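Local coordinates for protein nicotinamide-nucleotide adenylyltransferase NadR family / Ribosylnicotinamide kinase (Lactococcus lactis subsp. cremoris, PDB 6GYE) that binds nicotinamide riboside and probably phosphorylates it, then adenylylates the resulting mononucleotide, in NAD+ synthesis, at residues A[206-218]-A[231-243]. Numbering follows the deposited sequence.
Sequences APFSEEYAREYEE and DYARMITGQYDAN. With NNR (Nicotinamide riboside), chain I; SO4 (sulfate ion), chain F.
One face of the Tyr212 ring lies flat on the backbone of helix 231-243, with Gly238 CA 3.6 Å from the ring centroid and almost on its normal, a CH-pi contact for which a glycine leaves room. The Tyr216 ring instead works at its edge, where Tyr212 OH also lies in plane: its OH donates to the anti lone pair of Asp231 OD1 over 2.7 Å, ring and carboxylate planes 67° apart. Met235 SD sits obliquely to the Tyr216 ring, a Met-aromatic contact, and touches Ala213 CB at 3.7 Å.

The amide of Gln239 illustrates how one side chain can tie down an incoming loop. With CG anti to the backbone N (chi1 -171°) and a bend at chi2, its NE2 gives a nearly straight bond of 3.0 Å to Glu210 O, and its OE1 accepts from Tyr212 N at 2.7 Å and from a water held by Ala213 N. Asn243 OD1 accepts two hydrogen bonds from opposite faces of its amide plane, from Gln239 NE2 and, at 2.8 Å, from Ser209 OG. A leucine in place of Gln239 would probably leave Glu210 O and Tyr212 N without these partners, cost Asn243 OD1 one donor and loosen the start of helix 212-220.

On helix 229-247, Tyr240 and Asn243 line the nicotinamide riboside pocket, Tyr240 OH bonding ribose O4R. Within this P-loop NTPase domain, the loop before helix 212-220 runs beside strand 255-259 of the parallel sheet, Ser209 and Asn243 resting against Leu258, and Ile236 faces helix 275-290.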
ATOM      1  N   ALA A 206     -15.890   5.161   4.647  1.00 42.64           N
ATOM      2  CA  ALA A 206     -14.875   4.230   4.189  1.00 43.24           C
ATOM      3  C   ALA A 206     -15.472   3.176   3.263  1.00 45.57           C
ATOM      4  O   ALA A 206     -16.651   2.830   3.385  1.00 44.85           O
ATOM      5  CB  ALA A 206     -14.223   3.528   5.383  1.00 40.16           C
ATOM      6  N   PRO A 207     -14.690   2.649   2.323  1.00 40.24           N
ATOM      7  CA  PRO A 207     -15.160   1.523   1.523  1.00 42.49           C
ATOM      8  C   PRO A 207     -15.083   0.249   2.351  1.00 41.93           C
ATOM      9  O   PRO A 207     -14.370   0.169   3.349  1.00 47.32           O
ATOM     10  CB  PRO A 207     -14.186   1.482   0.331  1.00 38.99           C
ATOM     11  CG  PRO A 207     -12.974   2.113   0.811  1.00 48.25           C
ATOM     12  CD  PRO A 207     -13.345   3.085   1.907  1.00 44.76           C
ATOM     13  N   PHE A 208     -15.842  -0.751   1.918  1.00 46.23           N
ATOM     14  CA  PHE A 208     -15.838  -2.047   2.577  1.00 47.22           C
ATOM     15  C   PHE A 208     -16.026  -3.133   1.525  1.00 48.04           C
ATOM     16  O   PHE A 208     -16.588  -2.889   0.465  1.00 46.96           O
ATOM     17  CB  PHE A 208     -16.942  -2.135   3.638  1.00 41.38           C
ATOM     18  CG  PHE A 208     -18.329  -1.942   3.085  1.00 46.06           C
ATOM     19  CD1 PHE A 208     -18.890  -0.674   3.004  1.00 40.43           C
ATOM     20  CD2 PHE A 208     -19.067  -3.027   2.639  1.00 47.63           C
ATOM     21  CE1 PHE A 208     -20.174  -0.501   2.492  1.00 43.52           C
ATOM     22  CE2 PHE A 208     -20.348  -2.857   2.116  1.00 49.50           C
ATOM     23  CZ  PHE A 208     -20.902  -1.601   2.044  1.00 37.88           C
ATOM     24  N   SER A 209     -15.553  -4.331   1.824  1.00 43.11           N
ATOM     25  CA  SER A 209     -15.803  -5.475   0.969  1.00 46.31           C
ATOM     26  C   SER A 209     -16.984  -6.280   1.505  1.00 47.29           C
ATOM     27  O   SER A 209     -17.402  -6.128   2.654  1.00 49.51           O
ATOM     28  CB  SER A 209     -14.559  -6.360   0.886  1.00 46.52           C
ATOM     29  OG  SER A 209     -14.331  -6.954   2.148  1.00 47.60           O
ATOM     30  N   GLU A 210     -17.477  -7.189   0.670  1.00 48.11           N
ATOM     31  CA  GLU A 210     -18.517  -8.133   1.054  1.00 51.73           C
ATOM     32  C   GLU A 210     -17.885  -9.494   1.283  1.00 44.50           C
ATOM     33  O   GLU A 210     -16.729  -9.740   0.922  1.00 49.88           O
ATOM     34  CB  GLU A 210     -19.606  -8.254  -0.026  1.00 49.71           C
ATOM     35  CG  GLU A 210     -20.377  -6.983  -0.380  1.00 71.31           C
ATOM     36  CD  GLU A 210     -21.378  -6.541   0.690  1.00 89.34           C
ATOM     37  OE1 GLU A 210     -21.489  -7.204   1.747  1.00 93.14           O
ATOM     38  OE2 GLU A 210     -22.065  -5.518   0.466  1.00 94.79           O
ATOM     39  N   GLU A 211     -18.644 -10.381   1.916  1.00 44.52           N
ATOM     40  CA  GLU A 211     -18.175 -11.747   2.128  1.00 53.79           C
ATOM     41  C   GLU A 211     -18.306 -12.510   0.811  1.00 55.84           C
ATOM     42  O   GLU A 211     -19.418 -12.784   0.349  1.00 56.16           O
ATOM     43  CB  GLU A 211     -18.948 -12.435   3.251  1.00 51.81           C
ATOM     44  CG  GLU A 211     -18.329 -13.795   3.605  1.00 67.73           C
ATOM     45  CD  GLU A 211     -19.092 -14.557   4.679  1.00 77.56           C
ATOM     46  OE1 GLU A 211     -18.448 -15.196   5.552  1.00 77.35           O
ATOM     47  OE2 GLU A 211     -20.337 -14.539   4.628  1.00 84.87           O
ATOM     48  N   TYR A 212     -17.174 -12.872   0.209  1.00 53.06           N
ATOM     49  CA  TYR A 212     -17.220 -13.468  -1.121  1.00 45.61           C
ATOM     50  C   TYR A 212     -17.980 -14.793  -1.099  1.00 49.33           C
ATOM     51  O   TYR A 212     -18.701 -15.118  -2.053  1.00 52.80           O
ATOM     52  CB  TYR A 212     -15.790 -13.650  -1.659  1.00 47.31           C
ATOM     53  CG  TYR A 212     -15.723 -14.329  -3.018  1.00 50.43           C
ATOM     54  CD1 TYR A 212     -15.976 -13.613  -4.181  1.00 57.86           C
ATOM     55  CD2 TYR A 212     -15.454 -15.698  -3.138  1.00 50.08           C
ATOM     56  CE1 TYR A 212     -15.942 -14.221  -5.430  1.00 61.27           C
ATOM     57  CE2 TYR A 212     -15.413 -16.320  -4.396  1.00 54.92           C
ATOM     58  CZ  TYR A 212     -15.665 -15.570  -5.538  1.00 61.42           C
ATOM     59  OH  TYR A 212     -15.646 -16.146  -6.796  1.00 60.16           O
ATOM     60  N   ALA A 213     -17.847 -15.559  -0.010  1.00 40.51           N
ATOM     61  CA  ALA A 213     -18.496 -16.864   0.079  1.00 46.36           C
ATOM     62  C   ALA A 213     -19.995 -16.768  -0.168  1.00 47.58           C
ATOM     63  O   ALA A 213     -20.579 -17.628  -0.835  1.00 52.74           O
ATOM     64  CB  ALA A 213     -18.214 -17.513   1.441  1.00 40.74           C
ATOM     65  N   ARG A 214     -20.633 -15.726   0.357  1.00 53.49           N
ATOM     66  CA  ARG A 214     -22.054 -15.540   0.102  1.00 60.18           C
ATOM     67  C   ARG A 214     -22.322 -15.297  -1.377  1.00 52.70           C
ATOM     68  O   ARG A 214     -23.249 -15.877  -1.945  1.00 51.08           O
ATOM     69  CB  ARG A 214     -22.595 -14.395   0.949  1.00 63.13           C
ATOM     70  CG  ARG A 214     -24.045 -14.033   0.675  1.00 70.60           C
ATOM     71  CD  ARG A 214     -24.505 -13.096   1.752  1.00 94.71           C
ATOM     72  NE  ARG A 214     -23.953 -13.529   3.037  1.00113.68           N
ATOM     73  CZ  ARG A 214     -23.892 -12.779   4.134  1.00116.45           C
ATOM     74  NH1 ARG A 214     -24.339 -11.528   4.117  1.00112.76           N
ATOM     75  NH2 ARG A 214     -23.374 -13.287   5.246  1.00118.05           N
ATOM     76  N   GLU A 215     -21.542 -14.423  -2.016  0.54 50.80           N
ATOM     77  CA  GLU A 215     -21.733 -14.210  -3.450  0.54 52.20           C
ATOM     78  C   GLU A 215     -21.546 -15.516  -4.209  0.54 52.63           C
ATOM     79  O   GLU A 215     -22.363 -15.882  -5.063  0.54 53.22           O
ATOM     80  CB  GLU A 215     -20.762 -13.148  -3.985  0.54 51.71           C
ATOM     81  CG  GLU A 215     -21.000 -12.836  -5.472  0.54 58.19           C
ATOM     82  CD  GLU A 215     -19.747 -12.440  -6.247  0.54 64.08           C
ATOM     83  OE1 GLU A 215     -19.059 -11.479  -5.839  0.54 60.03           O
ATOM     84  OE2 GLU A 215     -19.461 -13.091  -7.278  0.54 66.33           O
ATOM     85  N   TYR A 216     -20.475 -16.238  -3.884  1.00 46.31           N
ATOM     86  CA  TYR A 216     -20.139 -17.461  -4.597  1.00 47.45           C
ATOM     87  C   TYR A 216     -21.264 -18.491  -4.503  1.00 50.47           C
ATOM     88  O   TYR A 216     -21.610 -19.141  -5.504  1.00 50.58           O
ATOM     89  CB  TYR A 216     -18.826 -17.997  -4.022  1.00 46.22           C
ATOM     90  CG  TYR A 216     -18.265 -19.215  -4.698  1.00 49.52           C
ATOM     91  CD1 TYR A 216     -18.647 -20.493  -4.293  1.00 46.80           C
ATOM     92  CD2 TYR A 216     -17.340 -19.095  -5.733  1.00 46.91           C
ATOM     93  CE1 TYR A 216     -18.140 -21.619  -4.902  1.00 50.09           C
ATOM     94  CE2 TYR A 216     -16.822 -20.218  -6.359  1.00 49.21           C
ATOM     95  CZ  TYR A 216     -17.225 -21.477  -5.934  1.00 53.30           C
ATOM     96  OH  TYR A 216     -16.718 -22.593  -6.536  1.00 49.81           O
ATOM     97  N   GLU A 217     -21.837 -18.667  -3.312  1.00 46.41           N
ATOM     98  CA  GLU A 217     -22.902 -19.646  -3.160  1.00 48.66           C
ATOM     99  C   GLU A 217     -24.188 -19.218  -3.851  1.00 51.46           C
ATOM    100  O   GLU A 217     -24.963 -20.082  -4.275  1.00 53.89           O
ATOM    101  CB  GLU A 217     -23.155 -19.932  -1.688  1.00 45.18           C
ATOM    102  CG  GLU A 217     -21.998 -20.658  -1.055  1.00 55.44           C
ATOM    103  CD  GLU A 217     -22.289 -21.069   0.364  1.00 57.31           C
ATOM    104  OE1 GLU A 217     -23.131 -20.425   1.001  1.00 62.97           O
ATOM    105  OE2 GLU A 217     -21.660 -22.023   0.846  1.00 65.31           O
ATOM    106  N   GLU A 218     -24.447 -17.912  -3.965  1.00 50.79           N
ATOM    107  CA  GLU A 218     -25.622 -17.465  -4.717  1.00 55.68           C
ATOM    108  C   GLU A 218     -25.411 -17.617  -6.222  1.00 47.75           C
ATOM    109  O   GLU A 218     -26.282 -18.132  -6.929  1.00 48.93           O
ATOM    110  CB  GLU A 218     -25.947 -16.012  -4.379  1.00 48.14           C
ATOM    111  CG  GLU A 218     -26.542 -15.804  -3.007  1.00 77.49           C
ATOM    112  CD  GLU A 218     -26.652 -14.328  -2.629  1.00 93.65           C
ATOM    113  OE1 GLU A 218     -26.651 -13.467  -3.541  1.00 98.10           O
ATOM    114  OE2 GLU A 218     -26.742 -14.033  -1.416  1.00 95.59           O
ATOM    115  N   ASP A 231     -13.987 -25.429  -4.441  1.00 48.14           N
ATOM    116  CA  ASP A 231     -14.748 -24.258  -4.036  1.00 52.10           C
ATOM    117  C   ASP A 231     -13.962 -23.421  -3.033  1.00 60.02           C
ATOM    118  O   ASP A 231     -13.906 -22.189  -3.147  1.00 60.43           O
ATOM    119  CB  ASP A 231     -16.079 -24.699  -3.435  1.00 53.37           C
ATOM    120  CG  ASP A 231     -16.911 -25.510  -4.407  1.00 59.42           C
ATOM    121  OD1 ASP A 231     -17.152 -25.020  -5.529  1.00 53.80           O
ATOM    122  OD2 ASP A 231     -17.316 -26.634  -4.043  1.00 61.76           O
ATOM    123  N   TYR A 232     -13.351 -24.081  -2.038  1.00 57.41           N
ATOM    124  CA  TYR A 232     -12.570 -23.357  -1.045  1.00 53.68           C
ATOM    125  C   TYR A 232     -11.431 -22.604  -1.708  1.00 50.49           C
ATOM    126  O   TYR A 232     -11.181 -21.437  -1.388  1.00 52.98           O
ATOM    127  CB  TYR A 232     -12.058 -24.313   0.038  1.00 55.38           C
ATOM    128  CG  TYR A 232     -13.127 -24.680   1.041  1.00 52.34           C
ATOM    129  CD1 TYR A 232     -13.412 -23.844   2.114  1.00 59.60           C
ATOM    130  CD2 TYR A 232     -13.866 -25.852   0.907  1.00 53.87           C
ATOM    131  CE1 TYR A 232     -14.404 -24.155   3.038  1.00 56.46           C
ATOM    132  CE2 TYR A 232     -14.861 -26.180   1.823  1.00 50.36           C
ATOM    133  CZ  TYR A 232     -15.123 -25.327   2.885  1.00 56.94           C
ATOM    134  OH  TYR A 232     -16.104 -25.633   3.798  1.00 63.86           O
ATOM    135  N   ALA A 233     -10.767 -23.240  -2.676  1.00 51.91           N
ATOM    136  CA  ALA A 233      -9.696 -22.563  -3.388  1.00 54.41           C
ATOM    137  C   ALA A 233     -10.217 -21.306  -4.060  1.00 57.71           C
ATOM    138  O   ALA A 233      -9.609 -20.232  -3.953  1.00 62.13           O
ATOM    139  CB  ALA A 233      -9.068 -23.496  -4.414  1.00 54.64           C
ATOM    140  N   ARG A 234     -11.357 -21.415  -4.751  0.56 52.74           N
ATOM    141  CA  ARG A 234     -11.921 -20.244  -5.413  0.56 51.93           C
ATOM    142  C   ARG A 234     -12.367 -19.184  -4.411  0.56 53.22           C
ATOM    143  O   ARG A 234     -12.304 -17.986  -4.715  0.56 54.27           O
ATOM    144  CB  ARG A 234     -13.078 -20.659  -6.327  0.56 50.89           C
ATOM    145  CG  ARG A 234     -12.608 -21.060  -7.726  0.56 51.41           C
ATOM    146  CD  ARG A 234     -13.715 -21.692  -8.539  0.56 59.61           C
ATOM    147  NE  ARG A 234     -13.205 -22.240  -9.793  0.56 67.26           N
ATOM    148  CZ  ARG A 234     -13.398 -21.692 -10.987  0.56 73.02           C
ATOM    149  NH1 ARG A 234     -14.113 -20.578 -11.098  0.56 72.74           N
ATOM    150  NH2 ARG A 234     -12.884 -22.271 -12.071  0.56 75.27           N
ATOM    151  N   MET A 235     -12.796 -19.594  -3.213  1.00 46.22           N
ATOM    152  CA  MET A 235     -13.126 -18.611  -2.188  1.00 45.62           C
ATOM    153  C   MET A 235     -11.884 -17.921  -1.639  1.00 51.90           C
ATOM    154  O   MET A 235     -11.948 -16.746  -1.266  1.00 52.64           O
ATOM    155  CB  MET A 235     -13.930 -19.270  -1.068  1.00 47.65           C
ATOM    156  CG  MET A 235     -15.367 -19.499  -1.474  1.00 57.64           C
ATOM    157  SD  MET A 235     -16.408 -20.312  -0.266  1.00 65.92           S
ATOM    158  CE  MET A 235     -15.246 -21.448   0.425  1.00 66.93           C
ATOM    159  N   ILE A 236     -10.742 -18.605  -1.603  1.00 51.87           N
ATOM    160  CA  ILE A 236      -9.523 -17.942  -1.153  1.00 56.24           C
ATOM    161  C   ILE A 236      -9.173 -16.793  -2.092  1.00 58.39           C
ATOM    162  O   ILE A 236      -9.080 -15.633  -1.673  1.00 56.28           O
ATOM    163  CB  ILE A 236      -8.366 -18.946  -1.028  1.00 59.45           C
ATOM    164  CG1 ILE A 236      -8.670 -19.955   0.078  1.00 54.47           C
ATOM    165  CG2 ILE A 236      -7.059 -18.218  -0.744  1.00 57.28           C
ATOM    166  CD1 ILE A 236      -7.892 -21.228  -0.023  1.00 56.42           C
ATOM    167  N   THR A 237      -9.017 -17.087  -3.386  1.00 54.37           N
ATOM    168  CA  THR A 237      -8.621 -16.019  -4.299  1.00 55.46           C
ATOM    169  C   THR A 237      -9.745 -15.005  -4.491  1.00 58.16           C
ATOM    170  O   THR A 237      -9.479 -13.808  -4.664  1.00 55.66           O
ATOM    171  CB  THR A 237      -8.170 -16.600  -5.640  1.00 53.28           C
ATOM    172  OG1 THR A 237      -9.293 -17.132  -6.307  1.00 65.17           O
ATOM    173  CG2 THR A 237      -7.195 -17.735  -5.417  1.00 49.03           C
ATOM    174  N   GLY A 238     -11.001 -15.457  -4.419  1.00 55.79           N
ATOM    175  CA  GLY A 238     -12.123 -14.550  -4.588  1.00 49.89           C
ATOM    176  C   GLY A 238     -12.221 -13.504  -3.487  1.00 54.85           C
ATOM    177  O   GLY A 238     -12.441 -12.318  -3.759  1.00 57.29           O
ATOM    178  N   GLN A 239     -12.124 -13.934  -2.225  1.00 45.26           N
ATOM    179  CA  GLN A 239     -12.141 -12.965  -1.134  1.00 49.31           C
ATOM    180  C   GLN A 239     -10.914 -12.049  -1.198  1.00 52.57           C
ATOM    181  O   GLN A 239     -11.016 -10.840  -0.958  1.00 47.00           O
ATOM    182  CB  GLN A 239     -12.197 -13.671   0.220  1.00 47.50           C
ATOM    183  CG  GLN A 239     -12.427 -12.715   1.390  1.00 50.01           C
ATOM    184  CD  GLN A 239     -13.829 -12.137   1.397  1.00 45.49           C
ATOM    185  OE1 GLN A 239     -14.803 -12.868   1.539  1.00 52.31           O
ATOM    186  NE2 GLN A 239     -13.942 -10.828   1.214  1.00 42.82           N
ATOM    187  N   TYR A 240      -9.750 -12.604  -1.551  1.00 45.94           N
ATOM    188  CA  TYR A 240      -8.540 -11.794  -1.639  1.00 52.61           C
ATOM    189  C   TYR A 240      -8.668 -10.696  -2.695  1.00 58.72           C
ATOM    190  O   TYR A 240      -8.284  -9.546  -2.456  1.00 57.34           O
ATOM    191  CB  TYR A 240      -7.331 -12.675  -1.935  1.00 55.09           C
ATOM    192  CG  TYR A 240      -6.083 -11.843  -2.043  1.00 60.81           C
ATOM    193  CD1 TYR A 240      -5.376 -11.459  -0.895  1.00 61.03           C
ATOM    194  CD2 TYR A 240      -5.623 -11.408  -3.278  1.00 56.82           C
ATOM    195  CE1 TYR A 240      -4.238 -10.674  -0.990  1.00 60.52           C
ATOM    196  CE2 TYR A 240      -4.489 -10.626  -3.381  1.00 59.60           C
ATOM    197  CZ  TYR A 240      -3.805 -10.265  -2.244  1.00 66.51           C
ATOM    198  OH  TYR A 240      -2.684  -9.493  -2.376  1.00 76.93           O
ATOM    199  N   ASP A 241      -9.184 -11.043  -3.883  1.00 58.16           N
ATOM    200  CA  ASP A 241      -9.378 -10.052  -4.940  1.00 50.98           C
ATOM    201  C   ASP A 241     -10.399  -8.989  -4.536  1.00 50.65           C
ATOM    202  O   ASP A 241     -10.218  -7.794  -4.820  1.00 52.52           O
ATOM    203  CB  ASP A 241      -9.835 -10.745  -6.234  1.00 52.32           C
ATOM    204  CG  ASP A 241      -8.755 -11.639  -6.841  1.00 66.10           C
ATOM    205  OD1 ASP A 241      -7.572 -11.500  -6.452  1.00 66.61           O
ATOM    206  OD2 ASP A 241      -9.100 -12.489  -7.705  1.00 76.82           O
ATOM    207  N   ALA A 242     -11.493  -9.407  -3.900  1.00 42.21           N
ATOM    208  CA  ALA A 242     -12.488  -8.442  -3.447  1.00 46.26           C
ATOM    209  C   ALA A 242     -11.877  -7.463  -2.455  1.00 48.27           C
ATOM    210  O   ALA A 242     -12.128  -6.253  -2.526  1.00 52.59           O
ATOM    211  CB  ALA A 242     -13.670  -9.164  -2.800  1.00 37.55           C
ATOM    212  N   ASN A 243     -11.069  -7.976  -1.530  1.00 46.58           N
ATOM    213  CA  ASN A 243     -10.450  -7.139  -0.514  1.00 46.51           C
ATOM    214  C   ASN A 243      -9.412  -6.189  -1.113  1.00 52.22           C
ATOM    215  O   ASN A 243      -9.415  -4.991  -0.795  1.00 54.48           O
ATOM    216  CB  ASN A 243      -9.853  -8.033   0.571  1.00 46.13           C
ATOM    217  CG  ASN A 243     -10.945  -8.728   1.392  1.00 49.56           C
ATOM    218  OD1 ASN A 243     -12.119  -8.403   1.245  1.00 43.15           O
ATOM    219  ND2 ASN A 243     -10.562  -9.648   2.271  1.00 43.69           N
TER
HETATM  220  O2R NNR I 407      -4.142  -5.551  -3.248  1.00123.74           O
HETATM  221  C2R NNR I 407      -3.249  -5.447  -2.131  1.00128.62           C
HETATM  222  C3R NNR I 407      -1.794  -5.282  -2.553  1.00136.46           C
HETATM  223  O3R NNR I 407      -1.627  -5.278  -3.977  1.00135.39           O
HETATM  224  C4R NNR I 407      -1.044  -6.460  -1.950  1.00135.26           C
HETATM  225  C5R NNR I 407       0.056  -5.990  -1.008  1.00124.29           C
HETATM  226  O5R NNR I 407       0.706  -7.127  -0.430  1.00117.82           O
HETATM  227  O4R NNR I 407      -1.985  -7.261  -1.232  1.00135.60           O
HETATM  228  C1R NNR I 407      -3.308  -6.722  -1.305  1.00125.15           C
HETATM  229  N1  NNR I 407      -3.793  -6.415   0.042  1.00110.23           N
HETATM  230  C2  NNR I 407      -4.645  -7.255   0.645  1.00 95.13           C
HETATM  231  C6  NNR I 407      -3.379  -5.298   0.655  1.00107.57           C
HETATM  232  C5  NNR I 407      -3.824  -4.982   1.934  1.00 94.80           C
HETATM  233  C4  NNR I 407      -4.707  -5.836   2.579  1.00 85.89           C
HETATM  234  C3  NNR I 407      -5.120  -6.987   1.923  1.00 92.92           C
HETATM  235  C7  NNR I 407      -6.074  -7.934   2.588  1.00 99.30           C
HETATM  236  O7  NNR I 407      -6.763  -8.670   1.901  1.00 82.61           O
HETATM  237  N7  NNR I 407      -6.144  -7.946   3.919  1.00101.54           N
HETATM  238  S   SO4 F 404     -23.349 -12.508   9.005  1.00 75.13           S
HETATM  239  O1  SO4 F 404     -24.670 -12.012   9.408  1.00 73.73           O
HETATM  240  O2  SO4 F 404     -23.458 -13.762   8.271  1.00 82.64           O
HETATM  241  O3  SO4 F 404     -22.679 -11.582   8.102  1.00 71.45           O
HETATM  242  O4  SO4 F 404     -22.589 -12.713  10.229  1.00 76.23           O
HETATM  243  O   HOH W   1     -15.572 -15.373   1.555  1.00 51.33           O